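Local coordinates for protein chitinase (Paenibacillus sp. FPU-7, PDB 5GZT) that probably hydrolyses the beta-1,4 linkages of chitin and chitodextrins at random internal positions, as an endo-acting chitinase with two family 18 glycoside hydrolase regions, at residues K324-P329 with K338-P343; V986-L991 with A998-T1003. All blocks are in the same frame, centred on the assembly; numbering follows the deposited sequence.

Contact 1 (K324-P329 with K338-P343); sequences KWTEDP and KRRNNP
The side chain of R339 passes over one face of the W325 indole. Its CD sits over the centre of the ring system, a CH-pi contact with 3.7 Å from CD of R339 to the centroid of the six-membered ring of W325. Further out, the guanidinium stacks flat on the indole, planes 7° apart. The cation-pi contact is off-centre: CZ of R339 is 4.0 Å from the centroid of the five-membered ring of W325. The R339 chain is extended from CG to NE, which sets CD over the ring and NE near CE2 of W325. NH1 of R339 donates to O of W325 at 2.7 Å. The same oxygen accepts from N of D328 on the opposite face of its plane. NH1 also forms a long salt bridge with OD2 of D328, whose OD1 accepts from N of T330.

R340 grips E327 side-on with two nitrogens, one to each carboxylate oxygen. NH2 of R340 reaches OE1 of E327 at a very short 2.5 Å, and its NE reaches OE2 at 3.0 Å. Both oxygens use their syn lone pairs, and the two groups are nearly coplanar. OG1 of T326 also donates to OE2, from above the carboxylate plane. NH1 of R340 has a second acidic partner in E333. T326 packs against both arginines: CB on CG of R340 at 3.8 Å, and CG2 on the backbone carbonyl of R339.

The contact joins the C-terminal ends of helices 323-326 and 333-340, in the excursion between barrel strands 303-312 and 362-368 of the first family 18 TIM barrel.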
loop_
_atom_site.group_PDB
_atom_site.type_symbol
_atom_site.label_atom_id
_atom_site.label_comp_id
_atom_site.label_asym_id
_atom_site.label_seq_id
_atom_site.Cartn_x
_atom_site.Cartn_y
_atom_site.Cartn_z
ATOM N N LYS B 324 20.904 -20.688 1.793
ATOM C CA LYS B 324 21.186 -19.922 2.990
ATOM C C LYS B 324 19.969 -19.985 3.912
ATOM O O LYS B 324 20.120 -20.161 5.096
ATOM C CB LYS B 324 21.492 -18.480 2.585
ATOM C CG LYS B 324 21.667 -17.482 3.724
ATOM C CD LYS B 324 23.041 -17.524 4.331
ATOM C CE LYS B 324 22.968 -17.387 5.831
ATOM N NZ LYS B 324 24.333 -17.409 6.415
ATOM N N TRP B 325 18.792 -19.895 3.316
ATOM C CA TRP B 325 17.532 -20.002 3.984
ATOM C C TRP B 325 17.156 -21.488 4.330
ATOM O O TRP B 325 16.896 -21.822 5.506
ATOM C CB TRP B 325 16.443 -19.391 3.110
ATOM C CG TRP B 325 15.198 -19.262 3.837
ATOM C CD1 TRP B 325 15.005 -18.516 4.980
ATOM C CD2 TRP B 325 13.949 -19.898 3.553
ATOM N NE1 TRP B 325 13.711 -18.651 5.400
ATOM C CE2 TRP B 325 13.039 -19.488 4.557
ATOM C CE3 TRP B 325 13.512 -20.789 2.589
ATOM C CZ2 TRP B 325 11.719 -19.902 4.589
ATOM C CZ3 TRP B 325 12.163 -21.190 2.621
ATOM C CH2 TRP B 325 11.301 -20.757 3.613
ATOM N N THR B 326 17.119 -22.356 3.323
ATOM C CA THR B 326 16.577 -23.735 3.511
ATOM C C THR B 326 17.421 -24.590 4.403
ATOM O O THR B 326 16.864 -25.486 5.010
ATOM C CB THR B 326 16.366 -24.519 2.200
ATOM O OG1 THR B 326 17.586 -24.547 1.432
ATOM C CG2 THR B 326 15.249 -23.866 1.385
ATOM N N GLU B 327 18.720 -24.288 4.499
ATOM C CA GLU B 327 19.693 -25.062 5.266
ATOM C C GLU B 327 20.161 -24.344 6.527
ATOM O O GLU B 327 21.176 -24.708 7.116
ATOM C CB GLU B 327 20.907 -25.414 4.383
ATOM C CG GLU B 327 20.584 -25.973 2.974
ATOM C CD GLU B 327 19.513 -27.064 2.975
ATOM O OE1 GLU B 327 19.521 -27.873 3.922
ATOM O OE2 GLU B 327 18.659 -27.147 2.043
ATOM N N ASP B 328 19.417 -23.332 6.970
ATOM C CA ASP B 328 19.672 -22.672 8.277
ATOM C C ASP B 328 19.896 -23.774 9.310
ATOM O O ASP B 328 18.978 -24.574 9.531
ATOM C CB ASP B 328 18.476 -21.764 8.665
ATOM C CG ASP B 328 18.722 -20.925 9.908
ATOM O OD1 ASP B 328 19.653 -21.252 10.647
ATOM O OD2 ASP B 328 17.966 -19.941 10.154
ATOM N N PRO B 329 21.103 -23.829 9.930
ATOM C CA PRO B 329 21.420 -24.913 10.889
ATOM C C PRO B 329 20.817 -24.691 12.291
ATOM O O PRO B 329 20.917 -25.533 13.150
ATOM C CB PRO B 329 22.946 -24.848 10.972
ATOM C CG PRO B 329 23.223 -23.364 10.872
ATOM C CD PRO B 329 22.212 -22.849 9.856
ATOM N N LYS B 338 10.477 -28.449 5.599
ATOM C CA LYS B 338 9.368 -27.537 5.223
ATOM C C LYS B 338 9.877 -26.395 4.305
ATOM O O LYS B 338 9.279 -26.137 3.268
ATOM C CB LYS B 338 8.674 -26.971 6.464
ATOM C CG LYS B 338 7.298 -26.359 6.212
ATOM C CD LYS B 338 6.774 -25.523 7.410
ATOM C CE LYS B 338 6.749 -23.983 7.149
ATOM N NZ LYS B 338 8.002 -23.315 6.575
ATOM N N ARG B 339 11.020 -25.791 4.659
ATOM C CA ARG B 339 11.626 -24.746 3.874
ATOM C C ARG B 339 11.952 -25.204 2.457
ATOM O O ARG B 339 11.584 -24.530 1.490
ATOM C CB ARG B 339 12.865 -24.231 4.567
ATOM C CG ARG B 339 12.516 -23.357 5.789
ATOM C CD ARG B 339 13.742 -22.591 6.277
ATOM N NE ARG B 339 13.424 -21.804 7.461
ATOM C CZ ARG B 339 14.262 -20.935 8.032
ATOM N NH1 ARG B 339 15.471 -20.711 7.536
ATOM N NH2 ARG B 339 13.892 -20.274 9.109
ATOM N N ARG B 340 12.586 -26.383 2.331
ATOM C CA ARG B 340 12.923 -26.924 1.004
ATOM C C ARG B 340 11.739 -27.162 0.126
ATOM O O ARG B 340 11.869 -27.001 -1.085
ATOM C CB ARG B 340 13.741 -28.218 1.100
ATOM C CG ARG B 340 15.125 -28.044 1.735
ATOM C CD ARG B 340 15.607 -29.428 2.188
ATOM N NE ARG B 340 16.829 -29.346 2.963
ATOM C CZ ARG B 340 17.115 -30.151 3.971
ATOM N NH1 ARG B 340 16.294 -31.124 4.363
ATOM N NH2 ARG B 340 18.215 -29.937 4.634
ATOM N N ASN B 341 10.583 -27.481 0.722
ATOM C CA ASN B 341 9.315 -27.613 0.002
ATOM C C ASN B 341 8.413 -26.383 -0.008
ATOM O O ASN B 341 7.157 -26.472 -0.262
ATOM C CB ASN B 341 8.513 -28.812 0.556
ATOM C CG ASN B 341 9.339 -30.104 0.561
ATOM O OD1 ASN B 341 10.193 -30.283 -0.274
ATOM N ND2 ASN B 341 9.090 -30.988 1.529
ATOM N N ASN B 342 8.993 -25.218 0.226
ATOM C CA ASN B 342 8.148 -24.003 0.312
ATOM C C ASN B 342 7.291 -23.825 -0.961
ATOM O O ASN B 342 7.817 -23.786 -2.027
ATOM C CB ASN B 342 9.034 -22.778 0.529
ATOM C CG ASN B 342 8.222 -21.598 0.987
ATOM O OD1 ASN B 342 7.659 -21.645 2.085
ATOM N ND2 ASN B 342 7.993 -20.640 0.072
ATOM N N PRO B 343 5.972 -23.715 -0.844
ATOM C CA PRO B 343 5.093 -23.682 -1.982
ATOM C C PRO B 343 4.934 -22.349 -2.739
ATOM O O PRO B 343 3.832 -21.834 -2.863
ATOM C CB PRO B 343 3.769 -24.075 -1.362
ATOM C CG PRO B 343 3.842 -23.418 -0.043
ATOM C CD PRO B 343 5.208 -23.666 0.411
#

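Contact 2 (V986-L991 with A998-T1003); sequences VYTSAL and ADSVLT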
loop_
_atom_site.group_PDB
_atom_site.type_symbol
_atom_site.label_atom_id
_atom_site.label_comp_id
_atom_site.label_asym_id
_atom_site.label_seq_id
_atom_site.Cartn_x
_atom_site.Cartn_y
_atom_site.Cartn_z
ATOM N N VAL B 986 -23.028 -18.179 11.821
ATOM C CA VAL B 986 -23.096 -17.234 12.909
ATOM C C VAL B 986 -22.046 -16.117 12.857
ATOM O O VAL B 986 -22.446 -14.938 13.076
ATOM C CB VAL B 986 -23.233 -17.914 14.257
ATOM C CG1 VAL B 986 -22.285 -19.086 14.420
ATOM C CG2 VAL B 986 -23.098 -16.921 15.401
ATOM N N TYR B 987 -20.796 -16.412 12.449
ATOM C CA TYR B 987 -19.817 -15.379 12.084
ATOM C C TYR B 987 -19.395 -15.438 10.622
ATOM O O TYR B 987 -19.656 -16.426 9.896
ATOM C CB TYR B 987 -18.594 -15.423 13.043
ATOM C CG TYR B 987 -18.942 -15.318 14.546
ATOM C CD1 TYR B 987 -19.092 -14.100 15.206
ATOM C CD2 TYR B 987 -19.047 -16.429 15.292
ATOM C CE1 TYR B 987 -19.389 -14.036 16.609
ATOM C CE2 TYR B 987 -19.364 -16.381 16.633
ATOM C CZ TYR B 987 -19.547 -15.194 17.290
ATOM O OH TYR B 987 -19.884 -15.279 18.683
ATOM N N THR B 988 -18.873 -14.318 10.141
ATOM C CA THR B 988 -18.490 -14.237 8.741
ATOM C C THR B 988 -17.112 -14.966 8.664
ATOM O O THR B 988 -16.175 -14.618 9.430
ATOM C CB THR B 988 -18.279 -12.782 8.303
ATOM O OG1 THR B 988 -19.500 -12.035 8.334
ATOM C CG2 THR B 988 -17.745 -12.760 6.868
ATOM N N SER B 989 -16.971 -15.958 7.792
ATOM C CA SER B 989 -15.676 -16.696 7.659
ATOM C C SER B 989 -14.518 -15.752 7.346
ATOM O O SER B 989 -14.647 -14.825 6.523
ATOM C CB SER B 989 -15.754 -17.699 6.517
ATOM O OG SER B 989 -14.519 -18.411 6.339
ATOM N N ALA B 990 -13.357 -16.043 7.931
ATOM C CA ALA B 990 -12.082 -15.299 7.645
ATOM C C ALA B 990 -11.750 -15.407 6.166
ATOM O O ALA B 990 -11.188 -14.484 5.590
ATOM C CB ALA B 990 -10.909 -15.811 8.559
ATOM N N LEU B 991 -12.180 -16.508 5.541
ATOM C CA LEU B 991 -12.033 -16.715 4.084
ATOM C C LEU B 991 -13.106 -16.116 3.177
ATOM O O LEU B 991 -13.064 -16.364 1.984
ATOM C CB LEU B 991 -11.855 -18.201 3.780
ATOM C CG LEU B 991 -10.581 -18.778 4.425
ATOM C CD1 LEU B 991 -10.341 -20.257 4.059
ATOM C CD2 LEU B 991 -9.343 -17.934 4.062
ATOM N N ALA B 998 -24.839 -14.026 10.959
ATOM C CA ALA B 998 -25.672 -13.494 12.029
ATOM C C ALA B 998 -25.035 -12.245 12.614
ATOM O O ALA B 998 -25.705 -11.256 12.858
ATOM C CB ALA B 998 -25.896 -14.513 13.114
ATOM N N ASP B 999 -23.732 -12.316 12.888
ATOM C CA ASP B 999 -22.963 -11.208 13.456
ATOM C C ASP B 999 -23.066 -10.018 12.582
ATOM O O ASP B 999 -23.391 -8.910 13.085
ATOM C CB ASP B 999 -21.469 -11.653 13.688
ATOM C CG ASP B 999 -20.634 -10.581 14.313
ATOM O OD1 ASP B 999 -21.065 -10.004 15.332
ATOM O OD2 ASP B 999 -19.591 -10.229 13.724
ATOM N N SER B 1000 -22.798 -10.161 11.278
ATOM C CA SER B 1000 -22.798 -9.010 10.398
ATOM C C SER B 1000 -24.206 -8.449 10.245
ATOM O O SER B 1000 -24.380 -7.205 10.298
ATOM C CB SER B 1000 -22.259 -9.300 8.995
ATOM O OG SER B 1000 -23.131 -10.092 8.221
ATOM N N VAL B 1001 -25.185 -9.332 10.142
ATOM C CA VAL B 1001 -26.600 -8.852 9.980
ATOM C C VAL B 1001 -27.139 -8.135 11.215
ATOM O O VAL B 1001 -27.666 -6.999 11.181
ATOM C CB VAL B 1001 -27.507 -10.039 9.621
ATOM C CG1 VAL B 1001 -28.953 -9.597 9.559
ATOM C CG2 VAL B 1001 -27.133 -10.578 8.301
ATOM N N LEU B 1002 -26.922 -8.777 12.355
ATOM C CA LEU B 1002 -27.424 -8.210 13.619
ATOM C C LEU B 1002 -26.644 -6.993 14.045
ATOM O O LEU B 1002 -27.238 -6.028 14.637
ATOM C CB LEU B 1002 -27.477 -9.279 14.648
ATOM C CG LEU B 1002 -28.414 -10.405 14.292
ATOM C CD1 LEU B 1002 -28.185 -11.580 15.223
ATOM C CD2 LEU B 1002 -29.850 -9.953 14.383
ATOM N N THR B 1003 -25.353 -6.887 13.627
ATOM C CA THR B 1003 -24.683 -5.612 13.774
ATOM C C THR B 1003 -25.290 -4.523 12.938
ATOM O O THR B 1003 -25.449 -3.378 13.432
ATOM C CB THR B 1003 -23.157 -5.761 13.464
ATOM O OG1 THR B 1003 -22.632 -6.679 14.407
ATOM C CG2 THR B 1003 -22.395 -4.481 13.570
HETATM O O HOH W 1 -18.528 -11.705 11.724
#
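V986 and D999 make the direct hydrogen bond of this contact. N of D999 donates to O of V986 at 2.9 Å, nearly in line with the carbonyl, at a C=O...N angle of 164°. The loop before the helix thus supplies a carbonyl to an N-H of the first turn. N of A998 also lies near this oxygen, but its angle is too poor for a bond. A998 and S985 also share a backbone hydrogen bond.

One water adds a polar bridge. It accepts from N of T988 at 3.1 Å and donates to OD2 of D999 at 2.7 Å. CG of D999 is anti to the backbone N (chi1 -178°), which places this carboxylate carbon 3.9 Å from CD1 of Y987. The other oxygen, OD1 of D999, is bonded to the hydroxyl of Y1102 on helix 1093-1106. The carboxylate thus joins the loop, through the water, to helix 1093-1106.

Both segments belong to the second family 18 region, which has the TIM-barrel fold. Segment 986-991 is part of the long loop after barrel strand 964-967. Helix 998-1007 follows it and leads to the next barrel strand, 1015-1020.

Apolar contacts are few. CB of A998 points toward the loop and lies 4.3 Å from CG2 of V986, and A998 also touches I1017 of strand 1015-1020. CD1 of Y987 meets CB of D999 at 3.7 Å, with ring and carboxylate planes 54° apart.

The hydroxyls of T988 and S1000 are near each other without bonding. CB of S1000 is 3.9 Å from OG1 of T988. That OG1 is bonded to O of D995 and OG of S997, while OG of S1000 is bonded to N of S997.

How the contacts relate
The two contacts lie in different family 18 regions of one chain. Their centres are about 38 Å apart and their nearest atoms about 15 Å apart. Contact 1 joins the ends of two short helices, while contact 2 ties a loop to the first turn of the next helix. In contact 1 the paired charges are only partly buried, while T326 and N342 are buried. In contact 2 V986 and A998 are buried, and Y987, T988, D999 and S1000 are partly exposed. Contact 1 relies on charged and aromatic side chains and buries 412 Å². Contact 2 buries 206 Å² and relies on a backbone bond and a water. Its helix also packs on barrel strands.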